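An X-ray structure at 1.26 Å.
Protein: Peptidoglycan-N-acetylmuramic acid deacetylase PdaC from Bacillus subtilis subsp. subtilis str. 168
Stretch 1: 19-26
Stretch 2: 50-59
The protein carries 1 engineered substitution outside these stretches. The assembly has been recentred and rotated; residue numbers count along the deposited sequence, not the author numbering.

Stretch 1 (19-26) GPNPATTN
Stretch 2 50-59: YYPETLIRML

How do the two backbones lie against each other? Each stretch ends in a helix that runs on later in the chain, 22-26 and 52-59. The two point the same way, 2° from parallel, with their axes 10.8 Å apart at closest. Before the first helix, Gly19 leads through a cis peptide bond into Pro20 (phi/psi -76/151) and then Asn21 (-141/102); before the second, Tyr51 (-134/58) holds the N-cap position. Register is set by Pro20 and Thr54, whose CA atoms are 6.4 Å apart. Together the stretches bury 445 Å².

What fixes the start of the first helix? Asn21, at the N-cap position, takes chi1 t with chi2 48°, which brings its ND2 to 2.9 Å from Thr24 OG1 as a donor; Thr24 answers with a p rotamer. Thr25, in m, turns its OG1 back to accept from Asn21 N at 2.9 Å, while Thr25 N donates to Asn21 O at 2.7 Å. With its hydroxyl so engaged, Thr25 is left to offer its methyl across the contact.

Why do two prolines sit beside Tyr51? An m rotamer with chi2 -60° lays the tyrosine ring beneath Pro22, whose CD stands 3.3 Å from the ring centroid and only 6° off its normal. This is a CH-pi contact over the face, pairing the polarised C-H groups next to the proline nitrogen with the aromatic electrons. The C-gamma exo pucker of Pro22 accompanies a close approach of its CG to Tyr51 CD1, 3.4 Å. Pro20, C-gamma endo, places CG 3.9 Å from Tyr51 CB.

What fills the space between the helices further along? Thr54, in m, points its CG2 at apolar neighbours, 3.7 Å from Pro20 CB and 3.8 Å from Thr25 CG2, while its OG1 lies 3.7 Å from Pro22 CG. Met58 folds through p, t and p, carrying its CE to 3.8 Å from Thr25 CG2 and closing the apolar patch one helical turn after Thr54.

How does polar chemistry join the helices? Arg57 extends with chi1 to chi3 all t and chi4 at -151°, reaching Asn26. Its NH1 donates to both Asn26 O and Asn26 OD1, each at 3.3 Å, a separate N-H hydrogen for each oxygen, with bent N-H...acceptor angles of 138° and 147°. Asn26, m with chi2 -33°, directs OD1 toward that group and also accepts from a water at 2.6 Å; the same water lies 3.0 Å from Thr54 OG1, to which it is hydrogen-bonded, completing a bridge between the stretches.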

# COMPACT_ATOMS: atom_id res chain seq x y z
N GLY A 19 8.90 3.83 -0.33
CA GLY A 19 9.94 3.17 -1.10
C GLY A 19 9.80 3.50 -2.58
O GLY A 19 9.01 4.36 -2.98
N PRO A 20 10.53 2.78 -3.44
CA PRO A 20 11.37 1.64 -3.07
C PRO A 20 12.67 2.02 -2.40
O PRO A 20 13.25 3.08 -2.64
CB PRO A 20 11.68 0.99 -4.42
CG PRO A 20 11.54 2.08 -5.41
CD PRO A 20 10.44 2.95 -4.90
N ASN A 21 13.14 1.11 -1.54
CA ASN A 21 14.46 1.21 -0.93
C ASN A 21 14.98 -0.22 -0.91
O ASN A 21 14.56 -1.01 -0.06
CB ASN A 21 14.34 1.76 0.49
CG ASN A 21 15.66 1.97 1.11
OD1 ASN A 21 16.54 2.57 0.50
ND2 ASN A 21 15.86 1.47 2.33
N PRO A 22 15.88 -0.59 -1.82
CA PRO A 22 16.22 -2.03 -1.95
C PRO A 22 16.48 -2.76 -0.64
O PRO A 22 15.92 -3.84 -0.43
CB PRO A 22 17.42 -2.00 -2.89
CG PRO A 22 17.15 -0.84 -3.79
CD PRO A 22 16.49 0.20 -2.90
N ALA A 23 17.30 -2.20 0.25
CA ALA A 23 17.70 -2.94 1.43
C ALA A 23 16.50 -3.35 2.26
O ALA A 23 16.48 -4.45 2.84
CB ALA A 23 18.68 -2.13 2.26
N THR A 24 15.48 -2.49 2.36
CA THR A 24 14.31 -2.79 3.16
C THR A 24 13.17 -3.36 2.32
O THR A 24 12.56 -4.37 2.70
CB THR A 24 13.87 -1.54 3.92
OG1 THR A 24 13.75 -0.45 3.01
CG2 THR A 24 14.89 -1.17 4.97
N THR A 25 12.89 -2.76 1.16
CA THR A 25 11.82 -3.25 0.30
C THR A 25 12.07 -4.68 -0.14
O THR A 25 11.14 -5.49 -0.17
CB THR A 25 11.65 -2.33 -0.91
OG1 THR A 25 11.51 -0.97 -0.46
CG2 THR A 25 10.45 -2.74 -1.75
N ASN A 26 13.32 -5.03 -0.49
CA ASN A 26 13.57 -6.40 -0.94
C ASN A 26 13.34 -7.42 0.17
O ASN A 26 12.90 -8.54 -0.08
CB ASN A 26 14.99 -6.57 -1.48
CG ASN A 26 15.16 -5.99 -2.86
OD1 ASN A 26 14.24 -5.99 -3.68
ND2 ASN A 26 16.37 -5.55 -3.15
N TYR A 50 15.43 6.14 -9.01
CA TYR A 50 16.69 5.63 -8.49
C TYR A 50 16.77 4.11 -8.56
O TYR A 50 17.87 3.56 -8.73
CB TYR A 50 16.86 6.04 -7.03
CG TYR A 50 17.27 7.49 -6.79
CD1 TYR A 50 18.32 8.08 -7.46
CD2 TYR A 50 16.57 8.28 -5.87
CE1 TYR A 50 18.69 9.41 -7.21
CE2 TYR A 50 16.92 9.61 -5.63
CZ TYR A 50 17.98 10.16 -6.30
OH TYR A 50 18.36 11.48 -6.06
N TYR A 51 15.63 3.42 -8.40
CA TYR A 51 15.61 1.98 -8.14
C TYR A 51 14.58 1.28 -9.03
O TYR A 51 13.67 0.59 -8.54
CB TYR A 51 15.27 1.76 -6.66
CG TYR A 51 16.28 2.34 -5.69
CD1 TYR A 51 17.61 1.93 -5.71
CD2 TYR A 51 15.91 3.29 -4.75
CE1 TYR A 51 18.52 2.44 -4.80
CE2 TYR A 51 16.82 3.80 -3.85
CZ TYR A 51 18.12 3.36 -3.88
OH TYR A 51 19.05 3.84 -2.98
N PRO A 52 14.73 1.39 -10.34
CA PRO A 52 13.71 0.83 -11.25
C PRO A 52 13.59 -0.68 -11.12
O PRO A 52 12.49 -1.24 -11.30
CB PRO A 52 14.21 1.24 -12.64
CG PRO A 52 15.70 1.49 -12.45
CD PRO A 52 15.79 2.08 -11.08
N GLU A 53 14.70 -1.36 -10.82
CA GLU A 53 14.67 -2.82 -10.66
C GLU A 53 13.70 -3.25 -9.57
O GLU A 53 13.10 -4.33 -9.65
CB GLU A 53 16.08 -3.33 -10.31
CG GLU A 53 16.65 -2.86 -8.93
CD GLU A 53 17.25 -1.43 -8.91
OE1 GLU A 53 17.25 -0.68 -9.93
OE2 GLU A 53 17.74 -1.06 -7.82
N THR A 54 13.55 -2.45 -8.52
CA THR A 54 12.70 -2.84 -7.41
C THR A 54 11.23 -2.68 -7.77
O THR A 54 10.40 -3.48 -7.35
CB THR A 54 13.10 -2.03 -6.18
OG1 THR A 54 14.52 -2.14 -5.99
CG2 THR A 54 12.40 -2.55 -4.95
N LEU A 55 10.90 -1.67 -8.59
CA LEU A 55 9.54 -1.58 -9.13
C LEU A 55 9.22 -2.82 -9.96
O LEU A 55 8.15 -3.41 -9.81
CB LEU A 55 9.42 -0.33 -10.01
CG LEU A 55 8.13 -0.23 -10.80
CD1 LEU A 55 6.93 -0.11 -9.88
CD2 LEU A 55 8.18 0.92 -11.77
N ILE A 56 10.13 -3.21 -10.85
CA ILE A 56 9.88 -4.40 -11.65
C ILE A 56 9.67 -5.62 -10.75
O ILE A 56 8.76 -6.41 -10.98
CB ILE A 56 11.00 -4.62 -12.69
CG1 ILE A 56 11.05 -3.47 -13.71
CG2 ILE A 56 10.82 -5.97 -13.39
CD1 ILE A 56 9.80 -3.31 -14.52
N ARG A 57 10.51 -5.79 -9.73
CA ARG A 57 10.38 -6.95 -8.87
C ARG A 57 9.03 -6.98 -8.16
O ARG A 57 8.37 -8.02 -8.09
CB ARG A 57 11.53 -7.02 -7.86
CG ARG A 57 11.44 -8.28 -7.01
CD ARG A 57 12.57 -8.49 -6.01
NE ARG A 57 12.12 -9.62 -5.22
CZ ARG A 57 12.42 -9.88 -3.95
NH1 ARG A 57 13.29 -9.13 -3.29
NH2 ARG A 57 11.83 -10.90 -3.36
N MET A 58 8.60 -5.85 -7.60
CA MET A 58 7.35 -5.89 -6.85
C MET A 58 6.18 -6.24 -7.76
O MET A 58 5.29 -7.00 -7.36
CB MET A 58 7.12 -4.60 -6.06
CG MET A 58 7.02 -3.36 -6.84
SD MET A 58 6.88 -1.87 -5.77
CE MET A 58 8.29 -1.89 -4.71
N LEU A 59 6.19 -5.74 -9.01
CA LEU A 59 5.14 -6.09 -9.97
C LEU A 59 5.24 -7.54 -10.40
O LEU A 59 4.22 -8.23 -10.51
CB LEU A 59 5.25 -5.18 -11.20
CG LEU A 59 4.85 -3.72 -11.01
CD1 LEU A 59 5.27 -2.93 -12.26
CD2 LEU A 59 3.38 -3.60 -10.77
O HOH W 1 14.67 -5.17 -6.16